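Local coordinates for MlnD (Bacillus methylotrophicus, PDB 5IL5), which is a trans-AT polyketide synthase whose dehydratase domain, the piece described here, probably removes water from carrier-bound intermediates during macrolactin assembly, at residues A[61-72]-A[233-241]. Numbering follows the deposited sequence.
Sequences TKYQDREMFPFL and AGELPENIK
F71 swings its ring up to P237 with CG anti to its own carbonyl carbon (chi1 -70°), while the bend at chi2 in E235 (86°) turns its carboxylate toward Y63 and K62. The F71 ring carries the middle of the contact. P237 CD sits over one face, toward the ring's margin, in a CH-pi contact 4.2 Å from the ring centroid; L236 CA comes over the same face. At the far end of the ring, F71 CE1 meets the L236 CD1 methyl at 3.7 Å. Next along the chain, the L72 CD2 methyl touches both P237 CG (3.9 Å) and I240 CD1, and extends the apolar patch to the start of strand 239-245.

E235 handles the other end. Its CG packs on T61, sliding past T61 CG2 at 3.6 Å, and its CB lies at the edge of the Y63 ring, in the ring plane. The carboxylate is turned 26° from that ring. K62 reaches across the E235 chain at about a right angle, but K62 NZ remains 4.5 Å from E235 OE1, too far for a salt bridge, so any attraction there is probably modest. The type I turn from T61 to Q64 sets K62 and Y63 beside this glutamate. Y222 of helix 215-229 also packs against L72 and P237. What results is a seam, apolar around F71 and L72 and mixed around E235, between the predicted N-terminal and C-terminal hotdog folds, which pair within one chain in the double-hotdog architecture of polyketide synthase dehydratases.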
loop_
_atom_site.group_PDB
_atom_site.type_symbol
_atom_site.label_atom_id
_atom_site.label_comp_id
_atom_site.label_asym_id
_atom_site.label_seq_id
_atom_site.Cartn_x
_atom_site.Cartn_y
_atom_site.Cartn_z
ATOM N N THR A 61 -26.443 -0.004 21.147
ATOM C CA THR A 61 -26.715 -0.790 22.340
ATOM C C THR A 61 -27.120 0.135 23.475
ATOM O O THR A 61 -26.881 1.343 23.439
ATOM C CB THR A 61 -25.511 -1.636 22.767
ATOM O OG1 THR A 61 -24.441 -0.784 23.183
ATOM C CG2 THR A 61 -25.062 -2.514 21.620
ATOM N N LYS A 62 -27.768 -0.450 24.481
ATOM C CA LYS A 62 -28.136 0.310 25.669
ATOM C C LYS A 62 -26.922 0.818 26.437
ATOM O O LYS A 62 -27.072 1.704 27.286
ATOM C CB LYS A 62 -29.017 -0.554 26.571
ATOM C CG LYS A 62 -28.357 -1.847 27.020
ATOM C CD LYS A 62 -29.325 -2.732 27.793
ATOM C CE LYS A 62 -28.737 -4.114 28.038
ATOM N NZ LYS A 62 -29.579 -4.936 28.955
ATOM N N TYR A 63 -25.728 0.287 26.161
ATOM C CA TYR A 63 -24.525 0.731 26.854
ATOM C C TYR A 63 -23.916 1.992 26.254
ATOM O O TYR A 63 -23.050 2.600 26.893
ATOM C CB TYR A 63 -23.469 -0.373 26.842
ATOM C CG TYR A 63 -23.903 -1.667 27.483
ATOM C CD1 TYR A 63 -24.011 -1.780 28.863
ATOM C CD2 TYR A 63 -24.204 -2.777 26.710
ATOM C CE1 TYR A 63 -24.401 -2.962 29.450
ATOM C CE2 TYR A 63 -24.597 -3.959 27.291
ATOM C CZ TYR A 63 -24.693 -4.049 28.659
ATOM O OH TYR A 63 -25.087 -5.235 29.230
ATOM N N GLN A 64 -24.339 2.405 25.062
ATOM C CA GLN A 64 -23.661 3.463 24.326
ATOM C C GLN A 64 -24.667 4.481 23.811
ATOM O O GLN A 64 -25.699 4.107 23.245
ATOM C CB GLN A 64 -22.877 2.863 23.153
ATOM C CG GLN A 64 -21.704 1.983 23.574
ATOM C CD GLN A 64 -20.614 2.766 24.284
ATOM O OE1 GLN A 64 -20.377 3.946 23.984
ATOM N NE2 GLN A 64 -19.944 2.115 25.236
ATOM N N ASP A 65 -24.353 5.766 24.004
ATOM C CA ASP A 65 -25.124 6.834 23.373
ATOM C C ASP A 65 -24.912 6.847 21.866
ATOM O O ASP A 65 -25.840 7.136 21.104
ATOM C CB ASP A 65 -24.743 8.185 23.977
ATOM C CG ASP A 65 -25.459 8.466 25.280
ATOM O OD1 ASP A 65 -26.563 7.920 25.487
ATOM O OD2 ASP A 65 -24.919 9.235 26.098
ATOM N N ARG A 66 -23.698 6.544 21.419
ATOM C CA ARG A 66 -23.319 6.705 20.024
ATOM C C ARG A 66 -23.568 5.417 19.237
ATOM O O ARG A 66 -23.544 4.313 19.787
ATOM C CB ARG A 66 -21.844 7.088 19.946
ATOM C CG ARG A 66 -21.508 8.333 20.760
ATOM C CD ARG A 66 -20.158 8.909 20.396
ATOM N NE ARG A 66 -19.891 10.180 21.071
ATOM C CZ ARG A 66 -20.171 11.390 20.594
ATOM N NH1 ARG A 66 -20.746 11.545 19.410
ATOM N NH2 ARG A 66 -19.868 12.460 21.319
ATOM N N GLU A 67 -23.797 5.575 17.934
ATOM C CA GLU A 67 -23.871 4.448 17.011
ATOM C C GLU A 67 -22.517 3.739 16.920
ATOM O O GLU A 67 -21.471 4.296 17.260
ATOM C CB GLU A 67 -24.320 4.938 15.631
ATOM C CG GLU A 67 -25.817 5.222 15.533
ATOM C CD GLU A 67 -26.205 5.941 14.256
ATOM O OE1 GLU A 67 -25.473 5.818 13.247
ATOM O OE2 GLU A 67 -27.245 6.637 14.267
ATOM N N MET A 68 -22.543 2.487 16.457
ATOM C CA MET A 68 -21.334 1.679 16.349
ATOM C C MET A 68 -21.317 0.894 15.047
ATOM O O MET A 68 -22.354 0.445 14.558
ATOM C CB MET A 68 -21.198 0.651 17.469
ATOM C CG MET A 68 -20.994 1.208 18.841
ATOM S SD MET A 68 -21.063 -0.135 20.028
ATOM C CE MET A 68 -22.819 -0.411 20.095
ATOM N N PHE A 69 -20.118 0.704 14.516
ATOM C CA PHE A 69 -19.937 -0.244 13.435
ATOM C C PHE A 69 -20.051 -1.659 13.998
ATOM O O PHE A 69 -19.478 -1.949 15.052
ATOM C CB PHE A 69 -18.573 -0.062 12.772
ATOM C CG PHE A 69 -18.402 -0.863 11.517
ATOM C CD1 PHE A 69 -18.947 -0.430 10.323
ATOM C CD2 PHE A 69 -17.701 -2.055 11.533
ATOM C CE1 PHE A 69 -18.798 -1.171 9.171
ATOM C CE2 PHE A 69 -17.547 -2.798 10.378
ATOM C CZ PHE A 69 -18.097 -2.354 9.197
ATOM N N PRO A 70 -20.777 -2.557 13.328
ATOM C CA PRO A 70 -21.004 -3.889 13.903
ATOM C C PRO A 70 -19.696 -4.566 14.286
ATOM O O PRO A 70 -18.696 -4.481 13.570
ATOM C CB PRO A 70 -21.728 -4.646 12.783
ATOM C CG PRO A 70 -21.567 -3.808 11.553
ATOM C CD PRO A 70 -21.460 -2.406 12.033
ATOM N N PHE A 71 -19.719 -5.256 15.427
ATOM C CA PHE A 71 -18.510 -5.884 15.944
ATOM C C PHE A 71 -17.927 -6.876 14.949
ATOM O O PHE A 71 -16.769 -6.753 14.537
ATOM C CB PHE A 71 -18.808 -6.588 17.269
ATOM C CG PHE A 71 -19.075 -5.654 18.401
ATOM C CD1 PHE A 71 -18.036 -4.939 18.964
ATOM C CD2 PHE A 71 -20.350 -5.500 18.918
ATOM C CE1 PHE A 71 -18.259 -4.077 20.012
ATOM C CE2 PHE A 71 -20.580 -4.631 19.968
ATOM C CZ PHE A 71 -19.530 -3.920 20.517
ATOM N N LEU A 72 -18.718 -7.876 14.559
ATOM C CA LEU A 72 -18.154 -9.055 13.917
ATOM C C LEU A 72 -17.717 -8.809 12.478
ATOM O O LEU A 72 -16.940 -9.604 11.939
ATOM C CB LEU A 72 -19.171 -10.196 13.957
ATOM C CG LEU A 72 -19.572 -10.702 15.350
ATOM C CD1 LEU A 72 -20.400 -11.976 15.267
ATOM C CD2 LEU A 72 -18.359 -10.908 16.248
ATOM N N ALA A 233 -26.548 -11.342 27.532
ATOM C CA ALA A 233 -25.744 -10.742 26.487
ATOM C C ALA A 233 -24.994 -9.554 27.061
ATOM O O ALA A 233 -25.581 -8.702 27.737
ATOM C CB ALA A 233 -26.635 -10.300 25.327
ATOM N N GLY A 234 -23.692 -9.508 26.800
ATOM C CA GLY A 234 -22.865 -8.375 27.140
ATOM C C GLY A 234 -22.777 -7.347 26.044
ATOM O O GLY A 234 -22.098 -6.327 26.202
ATOM N N GLU A 235 -23.454 -7.595 24.922
ATOM C CA GLU A 235 -23.419 -6.709 23.765
ATOM C C GLU A 235 -21.982 -6.312 23.434
ATOM O O GLU A 235 -21.704 -5.180 23.026
ATOM C CB GLU A 235 -24.297 -5.473 23.992
ATOM C CG GLU A 235 -25.714 -5.609 23.431
ATOM C CD GLU A 235 -26.672 -6.275 24.409
ATOM O OE1 GLU A 235 -26.774 -5.803 25.563
ATOM O OE2 GLU A 235 -27.309 -7.282 24.031
ATOM N N LEU A 236 -21.059 -7.252 23.634
ATOM C CA LEU A 236 -19.691 -7.165 23.143
ATOM C C LEU A 236 -19.091 -8.560 23.261
ATOM O O LEU A 236 -18.963 -9.073 24.381
ATOM C CB LEU A 236 -18.862 -6.156 23.937
ATOM C CG LEU A 236 -17.380 -6.122 23.552
ATOM C CD1 LEU A 236 -16.930 -4.681 23.436
ATOM C CD2 LEU A 236 -16.509 -6.878 24.550
ATOM N N PRO A 237 -18.713 -9.216 22.161
ATOM C CA PRO A 237 -18.171 -10.573 22.298
ATOM C C PRO A 237 -16.692 -10.531 22.632
ATOM O O PRO A 237 -15.839 -10.400 21.749
ATOM C CB PRO A 237 -18.449 -11.215 20.930
ATOM C CG PRO A 237 -18.829 -10.089 20.000
ATOM C CD PRO A 237 -18.789 -8.794 20.751
ATOM N N GLU A 238 -16.394 -10.674 23.924
ATOM C CA GLU A 238 -15.033 -10.496 24.414
ATOM C C GLU A 238 -14.065 -11.458 23.737
ATOM O O GLU A 238 -12.945 -11.071 23.386
ATOM C CB GLU A 238 -15.012 -10.666 25.936
ATOM C CG GLU A 238 -13.772 -10.109 26.639
ATOM C CD GLU A 238 -13.994 -9.885 28.128
ATOM O OE1 GLU A 238 -14.934 -10.489 28.698
ATOM O OE2 GLU A 238 -13.226 -9.098 28.724
ATOM N N ASN A 239 -14.475 -12.711 23.540
ATOM C CA ASN A 239 -13.604 -13.720 22.955
ATOM C C ASN A 239 -14.371 -14.607 21.986
ATOM O O ASN A 239 -15.565 -14.858 22.158
ATOM C CB ASN A 239 -12.976 -14.603 24.025
ATOM C CG ASN A 239 -11.902 -13.891 24.810
ATOM O OD1 ASN A 239 -12.173 -13.287 25.842
ATOM N ND2 ASN A 239 -10.669 -13.957 24.323
ATOM N N ILE A 240 -13.673 -15.051 20.942
ATOM C CA ILE A 240 -14.179 -16.072 20.030
ATOM C C ILE A 240 -13.017 -17.000 19.695
ATOM O O ILE A 240 -11.983 -16.547 19.189
ATOM C CB ILE A 240 -14.786 -15.473 18.751
ATOM C CG1 ILE A 240 -15.817 -14.408 19.147
ATOM C CG2 ILE A 240 -15.422 -16.577 17.909
ATOM C CD1 ILE A 240 -16.677 -13.879 18.018
ATOM N N LYS A 241 -13.176 -18.291 19.982
ATOM C CA LYS A 241 -12.052 -19.214 19.853
ATOM C C LYS A 241 -11.715 -19.490 18.389
ATOM O O LYS A 241 -10.553 -19.375 17.985
ATOM C CB LYS A 241 -12.345 -20.516 20.609
ATOM C CG LYS A 241 -12.346 -20.359 22.137
ATOM C CD LYS A 241 -11.546 -21.470 22.833
ATOM C CE LYS A 241 -11.462 -21.289 24.355
ATOM N NZ LYS A 241 -10.550 -20.181 24.775
#